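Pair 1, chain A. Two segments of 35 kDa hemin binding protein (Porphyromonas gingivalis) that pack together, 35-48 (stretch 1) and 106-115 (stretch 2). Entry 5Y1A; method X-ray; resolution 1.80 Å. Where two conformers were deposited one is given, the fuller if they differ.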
# COMPACT_ATOMS: atom_id res chain seq x y z
N LYS A 35 9.72 18.35 6.80
CA LYS A 35 8.35 18.50 7.27
C LYS A 35 7.77 17.16 7.71
O LYS A 35 7.64 16.26 6.89
CB LYS A 35 7.49 19.08 6.14
CG LYS A 35 5.99 19.13 6.42
CD LYS A 35 5.22 19.67 5.21
CE LYS A 35 5.04 18.59 4.13
NZ LYS A 35 4.29 19.13 2.95
N LYS A 36 7.40 17.05 8.98
CA LYS A 36 6.93 15.78 9.57
C LYS A 36 5.53 15.36 9.11
O LYS A 36 4.57 16.13 9.17
CB LYS A 36 6.99 15.89 11.12
CG LYS A 36 6.49 14.70 11.92
CD LYS A 36 7.49 13.56 11.90
CE LYS A 36 7.11 12.36 12.81
NZ LYS A 36 7.59 12.50 14.21
N ASN A 37 5.45 14.11 8.65
CA ASN A 37 4.17 13.41 8.45
C ASN A 37 4.09 12.30 9.48
O ASN A 37 5.11 11.75 9.85
CB ASN A 37 4.08 12.79 7.06
CG ASN A 37 4.14 13.84 5.96
OD1 ASN A 37 3.55 14.91 6.09
ND2 ASN A 37 4.87 13.56 4.90
N VAL A 38 2.87 11.99 9.91
CA VAL A 38 2.63 11.04 10.99
C VAL A 38 2.02 9.79 10.39
O VAL A 38 1.10 9.87 9.60
CB VAL A 38 1.70 11.64 12.06
CG1 VAL A 38 1.08 10.50 12.95
CG2 VAL A 38 2.47 12.59 12.95
N VAL A 39 2.57 8.63 10.77
CA VAL A 39 1.99 7.32 10.42
C VAL A 39 1.26 6.75 11.63
O VAL A 39 1.78 6.78 12.75
CB VAL A 39 3.13 6.34 9.97
CG1 VAL A 39 2.61 4.91 9.79
CG2 VAL A 39 3.79 6.85 8.69
N LEU A 40 0.05 6.25 11.42
CA LEU A 40 -0.68 5.52 12.45
C LEU A 40 -0.75 4.08 11.98
O LEU A 40 -1.03 3.85 10.80
CB LEU A 40 -2.09 6.09 12.64
CG LEU A 40 -2.20 7.60 12.91
CD1 LEU A 40 -3.67 7.98 13.17
CD2 LEU A 40 -1.32 7.99 14.10
N GLU A 41 -0.41 3.13 12.86
CA GLU A 41 -0.65 1.70 12.59
C GLU A 41 -1.73 1.24 13.55
O GLU A 41 -1.55 1.29 14.76
CB GLU A 41 0.66 0.88 12.71
CG GLU A 41 1.62 1.26 11.57
CD GLU A 41 3.02 0.72 11.76
OE1 GLU A 41 3.62 1.08 12.79
OE2 GLU A 41 3.51 -0.07 10.90
N VAL A 42 -2.88 0.85 12.98
CA VAL A 42 -4.04 0.43 13.76
C VAL A 42 -4.23 -1.08 13.67
O VAL A 42 -4.19 -1.67 12.58
CB VAL A 42 -5.33 1.08 13.24
CG1 VAL A 42 -6.53 0.73 14.20
CG2 VAL A 42 -5.09 2.59 13.06
N PHE A 43 -4.47 -1.69 14.82
CA PHE A 43 -4.54 -3.16 14.92
C PHE A 43 -5.99 -3.60 15.09
O PHE A 43 -6.68 -3.17 16.00
CB PHE A 43 -3.63 -3.62 16.07
CG PHE A 43 -2.28 -2.99 15.98
CD1 PHE A 43 -1.47 -3.20 14.86
CD2 PHE A 43 -1.82 -2.11 16.97
CE1 PHE A 43 -0.23 -2.52 14.73
CE2 PHE A 43 -0.58 -1.45 16.85
CZ PHE A 43 0.21 -1.67 15.75
N THR A 44 -6.44 -4.44 14.16
CA THR A 44 -7.87 -4.66 13.97
C THR A 44 -8.17 -6.07 13.43
O THR A 44 -7.27 -6.77 12.95
CB THR A 44 -8.43 -3.56 13.02
OG1 THR A 44 -9.86 -3.57 13.02
CG2 THR A 44 -7.92 -3.75 11.57
N ALA A 45 -9.43 -6.47 13.52
CA ALA A 45 -9.88 -7.72 12.89
C ALA A 45 -11.34 -7.69 12.51
O ALA A 45 -12.14 -7.00 13.15
CB ALA A 45 -9.59 -8.91 13.79
N GLU A 46 -11.70 -8.49 11.51
CA GLU A 46 -13.08 -8.53 11.01
C GLU A 46 -14.06 -9.12 12.02
O GLU A 46 -15.26 -8.79 12.01
CB GLU A 46 -13.12 -9.25 9.67
CG GLU A 46 -12.54 -8.36 8.55
CD GLU A 46 -12.57 -9.01 7.17
OE1 GLU A 46 -12.81 -10.23 7.10
OE2 GLU A 46 -12.33 -8.29 6.16
N TRP A 47 -13.54 -9.96 12.92
CA TRP A 47 -14.37 -10.55 13.99
C TRP A 47 -14.54 -9.63 15.20
O TRP A 47 -15.33 -9.92 16.11
CB TRP A 47 -13.80 -11.92 14.42
CG TRP A 47 -12.31 -11.88 14.78
CD1 TRP A 47 -11.28 -12.37 14.03
CD2 TRP A 47 -11.71 -11.31 15.96
NE1 TRP A 47 -10.08 -12.14 14.67
CE2 TRP A 47 -10.32 -11.51 15.86
CE3 TRP A 47 -12.23 -10.67 17.11
CZ2 TRP A 47 -9.41 -11.04 16.84
CZ3 TRP A 47 -11.34 -10.23 18.08
CH2 TRP A 47 -9.94 -10.41 17.94
N CYS A 48 -13.80 -8.52 15.22
CA CYS A 48 -13.73 -7.64 16.39
C CYS A 48 -14.85 -6.58 16.34
O CYS A 48 -14.81 -5.66 15.52
CB CYS A 48 -12.34 -6.99 16.46
SG CYS A 48 -12.17 -5.66 17.67
N GLY A 106 -4.61 -6.29 22.60
CA GLY A 106 -6.02 -6.47 22.23
C GLY A 106 -6.38 -5.49 21.12
O GLY A 106 -5.54 -4.67 20.72
N PHE A 107 -7.60 -5.60 20.61
CA PHE A 107 -8.08 -4.75 19.50
C PHE A 107 -9.34 -3.98 19.90
O PHE A 107 -10.13 -4.46 20.74
CB PHE A 107 -8.43 -5.60 18.25
CG PHE A 107 -7.30 -6.43 17.68
CD1 PHE A 107 -5.96 -6.08 17.84
CD2 PHE A 107 -7.62 -7.56 16.92
CE1 PHE A 107 -4.92 -6.87 17.29
CE2 PHE A 107 -6.60 -8.37 16.35
CZ PHE A 107 -5.26 -8.02 16.55
N PRO A 108 -9.58 -2.81 19.28
CA PRO A 108 -8.63 -2.12 18.40
C PRO A 108 -7.65 -1.31 19.25
O PRO A 108 -8.03 -0.74 20.27
CB PRO A 108 -9.53 -1.19 17.57
CG PRO A 108 -10.67 -0.85 18.53
CD PRO A 108 -10.85 -2.05 19.42
N THR A 109 -6.40 -1.26 18.80
CA THR A 109 -5.38 -0.44 19.42
C THR A 109 -4.60 0.21 18.28
O THR A 109 -4.83 -0.10 17.11
CB THR A 109 -4.41 -1.30 20.33
OG1 THR A 109 -4.06 -2.52 19.66
CG2 THR A 109 -5.06 -1.63 21.67
N PHE A 110 -3.71 1.14 18.61
CA PHE A 110 -2.91 1.78 17.57
C PHE A 110 -1.61 2.32 18.11
O PHE A 110 -1.47 2.53 19.31
CB PHE A 110 -3.68 2.87 16.78
CG PHE A 110 -3.71 4.28 17.42
CD1 PHE A 110 -3.56 5.41 16.59
CD2 PHE A 110 -3.92 4.48 18.78
CE1 PHE A 110 -3.61 6.71 17.12
CE2 PHE A 110 -3.97 5.81 19.32
CZ PHE A 110 -3.84 6.90 18.47
N SER A 111 -0.69 2.52 17.18
CA SER A 111 0.63 3.08 17.46
C SER A 111 0.83 4.35 16.63
O SER A 111 0.55 4.36 15.41
CB SER A 111 1.69 2.05 17.08
OG SER A 111 2.98 2.63 17.15
N VAL A 112 1.34 5.40 17.29
CA VAL A 112 1.69 6.66 16.62
C VAL A 112 3.19 6.67 16.31
O VAL A 112 4.02 6.77 17.23
CB VAL A 112 1.31 7.91 17.47
CG1 VAL A 112 1.63 9.18 16.68
CG2 VAL A 112 -0.19 7.88 17.80
N CYS A 113 3.53 6.51 15.03
CA CYS A 113 4.91 6.51 14.56
C CYS A 113 5.80 5.53 15.35
O CYS A 113 6.98 5.82 15.54
CB CYS A 113 5.53 7.92 14.65
SG CYS A 113 4.67 9.17 13.66
N ARG A 114 5.23 4.41 15.82
CA ARG A 114 5.97 3.44 16.66
C ARG A 114 6.74 4.09 17.79
O ARG A 114 7.85 3.65 18.15
CB ARG A 114 6.93 2.60 15.79
CG ARG A 114 6.18 1.87 14.62
CD ARG A 114 7.18 1.14 13.73
NE ARG A 114 6.45 0.48 12.63
CZ ARG A 114 7.02 -0.28 11.70
NH1 ARG A 114 8.35 -0.48 11.68
NH2 ARG A 114 6.25 -0.83 10.76
N MET A 115 6.18 5.15 18.36
CA MET A 115 6.90 5.91 19.36
C MET A 115 6.79 5.30 20.75
O MET A 115 7.59 5.62 21.66
CB MET A 115 6.47 7.40 19.33
CG MET A 115 5.12 7.71 19.91
SD MET A 115 4.51 9.37 19.36
CE MET A 115 5.93 10.07 18.61
O HOH W 1 3.01 3.57 13.94

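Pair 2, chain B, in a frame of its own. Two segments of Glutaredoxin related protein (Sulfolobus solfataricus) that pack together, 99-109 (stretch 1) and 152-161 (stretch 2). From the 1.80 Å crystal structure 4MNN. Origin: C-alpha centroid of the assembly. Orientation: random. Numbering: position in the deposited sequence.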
# COMPACT_ATOMS: atom_id res chain seq x y z
N VAL B 99 1.34 -18.00 -1.93
CA VAL B 99 2.06 -17.37 -0.85
C VAL B 99 1.22 -17.29 0.43
O VAL B 99 -0.01 -17.23 0.39
CB VAL B 99 2.57 -15.97 -1.30
CG1 VAL B 99 3.50 -15.37 -0.26
CG2 VAL B 99 3.35 -16.12 -2.62
N ARG B 100 1.92 -17.32 1.56
CA ARG B 100 1.29 -17.20 2.87
C ARG B 100 2.15 -16.36 3.81
O ARG B 100 3.38 -16.34 3.70
CB ARG B 100 1.09 -18.58 3.49
CG ARG B 100 -0.08 -19.37 2.90
CD ARG B 100 -0.39 -20.60 3.73
NE ARG B 100 -1.70 -21.18 3.42
CZ ARG B 100 -2.84 -20.82 4.01
NH1 ARG B 100 -3.98 -21.41 3.66
NH2 ARG B 100 -2.85 -19.89 4.95
N GLY B 101 1.48 -15.67 4.72
CA GLY B 101 2.21 -14.91 5.71
C GLY B 101 2.57 -13.47 5.44
O GLY B 101 2.07 -12.80 4.54
N SER B 102 3.49 -12.99 6.24
CA SER B 102 3.92 -11.60 6.16
C SER B 102 4.72 -11.32 4.90
O SER B 102 5.59 -12.10 4.51
CB SER B 102 4.77 -11.27 7.38
OG SER B 102 5.37 -9.99 7.26
N VAL B 103 4.41 -10.19 4.28
CA VAL B 103 5.14 -9.71 3.12
C VAL B 103 5.36 -8.23 3.42
O VAL B 103 4.39 -7.48 3.56
CB VAL B 103 4.33 -9.85 1.79
CG1 VAL B 103 5.17 -9.28 0.60
CG2 VAL B 103 3.99 -11.31 1.54
N LYS B 104 6.61 -7.81 3.58
CA LYS B 104 6.92 -6.41 3.83
C LYS B 104 7.75 -5.86 2.71
O LYS B 104 8.79 -6.42 2.35
CB LYS B 104 7.70 -6.23 5.13
CG LYS B 104 6.87 -6.67 6.33
CD LYS B 104 7.65 -6.60 7.64
CE LYS B 104 6.67 -7.00 8.77
NZ LYS B 104 7.22 -6.70 10.09
N LEU B 105 7.30 -4.74 2.18
CA LEU B 105 8.01 -4.07 1.09
C LEU B 105 8.57 -2.75 1.61
O LEU B 105 7.82 -1.96 2.17
CB LEU B 105 7.05 -3.77 -0.07
CG LEU B 105 7.67 -2.86 -1.15
CD1 LEU B 105 8.82 -3.59 -1.83
CD2 LEU B 105 6.62 -2.44 -2.22
N PHE B 106 9.87 -2.54 1.48
CA PHE B 106 10.49 -1.29 1.85
C PHE B 106 10.71 -0.47 0.60
O PHE B 106 11.22 -0.98 -0.40
CB PHE B 106 11.82 -1.55 2.57
CG PHE B 106 11.62 -2.19 3.93
CD1 PHE B 106 11.55 -1.40 5.07
CD2 PHE B 106 11.37 -3.55 4.04
CE1 PHE B 106 11.23 -1.95 6.30
CE2 PHE B 106 11.04 -4.13 5.27
CZ PHE B 106 10.97 -3.31 6.40
N VAL B 107 10.35 0.81 0.67
CA VAL B 107 10.53 1.73 -0.43
C VAL B 107 11.02 3.08 0.10
O VAL B 107 11.14 3.28 1.31
CB VAL B 107 9.16 2.04 -1.16
CG1 VAL B 107 8.50 0.74 -1.64
CG2 VAL B 107 8.20 2.80 -0.19
N THR B 108 11.35 3.98 -0.83
CA THR B 108 11.65 5.38 -0.52
C THR B 108 11.11 6.16 -1.72
O THR B 108 10.86 5.57 -2.77
CB THR B 108 13.17 5.69 -0.36
OG1 THR B 108 13.84 5.50 -1.62
CG2 THR B 108 13.76 4.76 0.69
N PRO B 109 10.88 7.48 -1.58
CA PRO B 109 10.37 8.31 -2.68
C PRO B 109 11.34 8.32 -3.87
O PRO B 109 10.92 8.17 -5.02
CB PRO B 109 10.24 9.69 -2.04
CG PRO B 109 9.82 9.36 -0.65
CD PRO B 109 10.76 8.19 -0.29
N SER B 152 19.46 -0.81 -0.16
CA SER B 152 18.76 -0.37 -1.37
C SER B 152 17.27 -0.81 -1.36
O SER B 152 16.86 -1.79 -0.67
CB SER B 152 19.46 -0.91 -2.62
OG SER B 152 19.28 -2.32 -2.77
N VAL B 153 16.48 -0.08 -2.12
CA VAL B 153 15.05 -0.40 -2.26
C VAL B 153 14.76 -0.45 -3.77
O VAL B 153 15.56 0.06 -4.56
CB VAL B 153 14.17 0.68 -1.57
CG1 VAL B 153 14.32 0.58 -0.04
CG2 VAL B 153 14.62 2.14 -2.02
N PRO B 154 13.68 -1.13 -4.19
CA PRO B 154 12.73 -1.84 -3.32
C PRO B 154 13.37 -3.10 -2.74
O PRO B 154 14.27 -3.69 -3.34
CB PRO B 154 11.59 -2.21 -4.27
CG PRO B 154 12.31 -2.41 -5.59
CD PRO B 154 13.24 -1.21 -5.60
N LYS B 155 12.88 -3.51 -1.56
CA LYS B 155 13.39 -4.73 -0.94
C LYS B 155 12.17 -5.41 -0.27
O LYS B 155 11.46 -4.77 0.48
CB LYS B 155 14.45 -4.40 0.13
CG LYS B 155 15.05 -5.69 0.77
CD LYS B 155 15.70 -6.61 -0.29
CE LYS B 155 16.21 -7.93 0.33
NZ LYS B 155 16.71 -8.94 -0.71
N ILE B 156 11.94 -6.69 -0.58
CA ILE B 156 10.79 -7.38 0.01
C ILE B 156 11.32 -8.37 1.03
O ILE B 156 12.32 -9.07 0.78
CB ILE B 156 10.00 -8.20 -1.05
CG1 ILE B 156 9.57 -7.31 -2.23
CG2 ILE B 156 8.78 -8.81 -0.40
CD1 ILE B 156 9.00 -8.12 -3.47
N ILE B 157 10.67 -8.40 2.18
CA ILE B 157 11.01 -9.31 3.27
C ILE B 157 9.81 -10.24 3.44
O ILE B 157 8.68 -9.79 3.61
CB ILE B 157 11.24 -8.54 4.61
CG1 ILE B 157 12.36 -7.51 4.43
CG2 ILE B 157 11.55 -9.56 5.76
CD1 ILE B 157 13.72 -8.10 4.09
N PHE B 158 10.04 -11.54 3.36
CA PHE B 158 8.98 -12.52 3.55
C PHE B 158 9.13 -13.23 4.93
O PHE B 158 10.24 -13.58 5.31
CB PHE B 158 9.03 -13.59 2.45
CG PHE B 158 8.89 -13.04 1.05
CD1 PHE B 158 10.01 -12.66 0.32
CD2 PHE B 158 7.64 -12.93 0.47
CE1 PHE B 158 9.89 -12.18 -0.98
CE2 PHE B 158 7.49 -12.45 -0.83
CZ PHE B 158 8.62 -12.07 -1.57
N ASN B 159 8.01 -13.41 5.62
CA ASN B 159 7.95 -14.08 6.92
C ASN B 159 8.94 -13.50 7.92
O ASN B 159 9.45 -14.24 8.78
CB ASN B 159 8.17 -15.59 6.73
CG ASN B 159 7.12 -16.21 5.83
OD1 ASN B 159 5.93 -16.15 6.14
ND2 ASN B 159 7.55 -16.78 4.70
N ASP B 160 9.18 -12.19 7.82
CA ASP B 160 10.14 -11.48 8.70
C ASP B 160 11.54 -12.07 8.67
O ASP B 160 12.34 -11.87 9.60
CB ASP B 160 9.64 -11.46 10.15
CG ASP B 160 8.38 -10.67 10.32
OD1 ASP B 160 8.46 -9.43 10.41
OD2 ASP B 160 7.28 -11.27 10.34
N LYS B 161 11.88 -12.75 7.58
CA LYS B 161 13.19 -13.41 7.48
C LYS B 161 14.21 -12.57 6.71
O LYS B 161 13.95 -12.17 5.58
CB LYS B 161 13.00 -14.74 6.76
CG LYS B 161 13.88 -15.89 7.22
CD LYS B 161 15.34 -15.64 6.99
CE LYS B 161 16.14 -16.93 7.17
NZ LYS B 161 17.58 -16.71 6.82
O HOH W 2 4.86 -18.56 4.54
O HOH W 3 7.97 -10.12 6.31
O HOH W 4 4.96 -14.89 8.04

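In both pairs a longer strand of stretch 1 runs antiparallel to a short strand of stretch 2, with axes approaching to 4.6 Å and N-to-C directions at 165° in pair 1 and 161° in pair 2. The central 14 residues superpose with an RMSD of 0.5 Å. The register is the same: Glu A41 pairs with Ser A111 as Lys B104 does with Ile B157, and both are hydrogen-bonded pairs. Ser A111 N donates to Glu A41 O at 2.8 Å, and Ile B157 N to Lys B104 O at 2.7 Å. Two residues along, Phe A43 N reaches Thr A109 O at 2.8 Å and Phe B106 N reaches Lys B155 O at 2.9 Å; the return bond from Thr A109 N to Phe A43 O is weak at 3.4 Å, whereas Lys B155 N lies 3.2 Å from Phe B106 O. Pro A108 and Pro B154, which coincide to 0.2 Å at CA, each follow a cis peptide bond and lead into the short strand.

The most striking substitution is electrostatic. Glu A41 and Lys B104 superpose, as do Arg A114 and Asp B160, so the salt bridge is kept with its charges exchanged. In pair 1 it is bidentate: Arg A114 NE binds Glu A41 OE1 at 2.9 Å and Arg A114 NH2 binds Glu A41 OE2 at 2.8 Å. In pair 2 the single ammonium Lys B104 NZ meets Asp B160 OD1 at 3.0 Å. A water also bridges the stretches in each: water 1 donates to Ser A111 O and accepts from Arg A114 N, both at 3.0 Å, while water 3 makes the equivalent links to Ile B157 O and Asp B160 N, both at 2.8 Å. The water reaches stretch 1 by donating to Glu A41 OE1 in pair 1 and to Ser B102 OG in pair 2, each 2.8 Å from it.

Apolar packing is redistributed. On the face of Leu A40 and Val A42, Leu A40 CD2 lies 4.0 Å from Phe A110 CE1 and 3.9 Å from Val A112 CG2. In pair 2 the smaller Val B103 sits at the leucine position and the larger Phe B158 at that of Val A112, with Val B103 CG2 4.1 Å from Phe B158 CD2. On the other face, Phe B106, which superposes on Phe A43, packs its CE2 3.7 Å from Ile B157 CG1, where pair 1 has only the small Ser A111. Phe A43 CE2 still lies 4.2 Å from Ser A111 CB, and Phe A43 CB comes to 3.7 Å from Phe A107 CE1; the Phe A107 ring also contacts Ala A45 and Trp A47. Val B153, the counterpart of Phe A107, buries less surface, its CG1 lying 4.2 Å from Phe B106 CB.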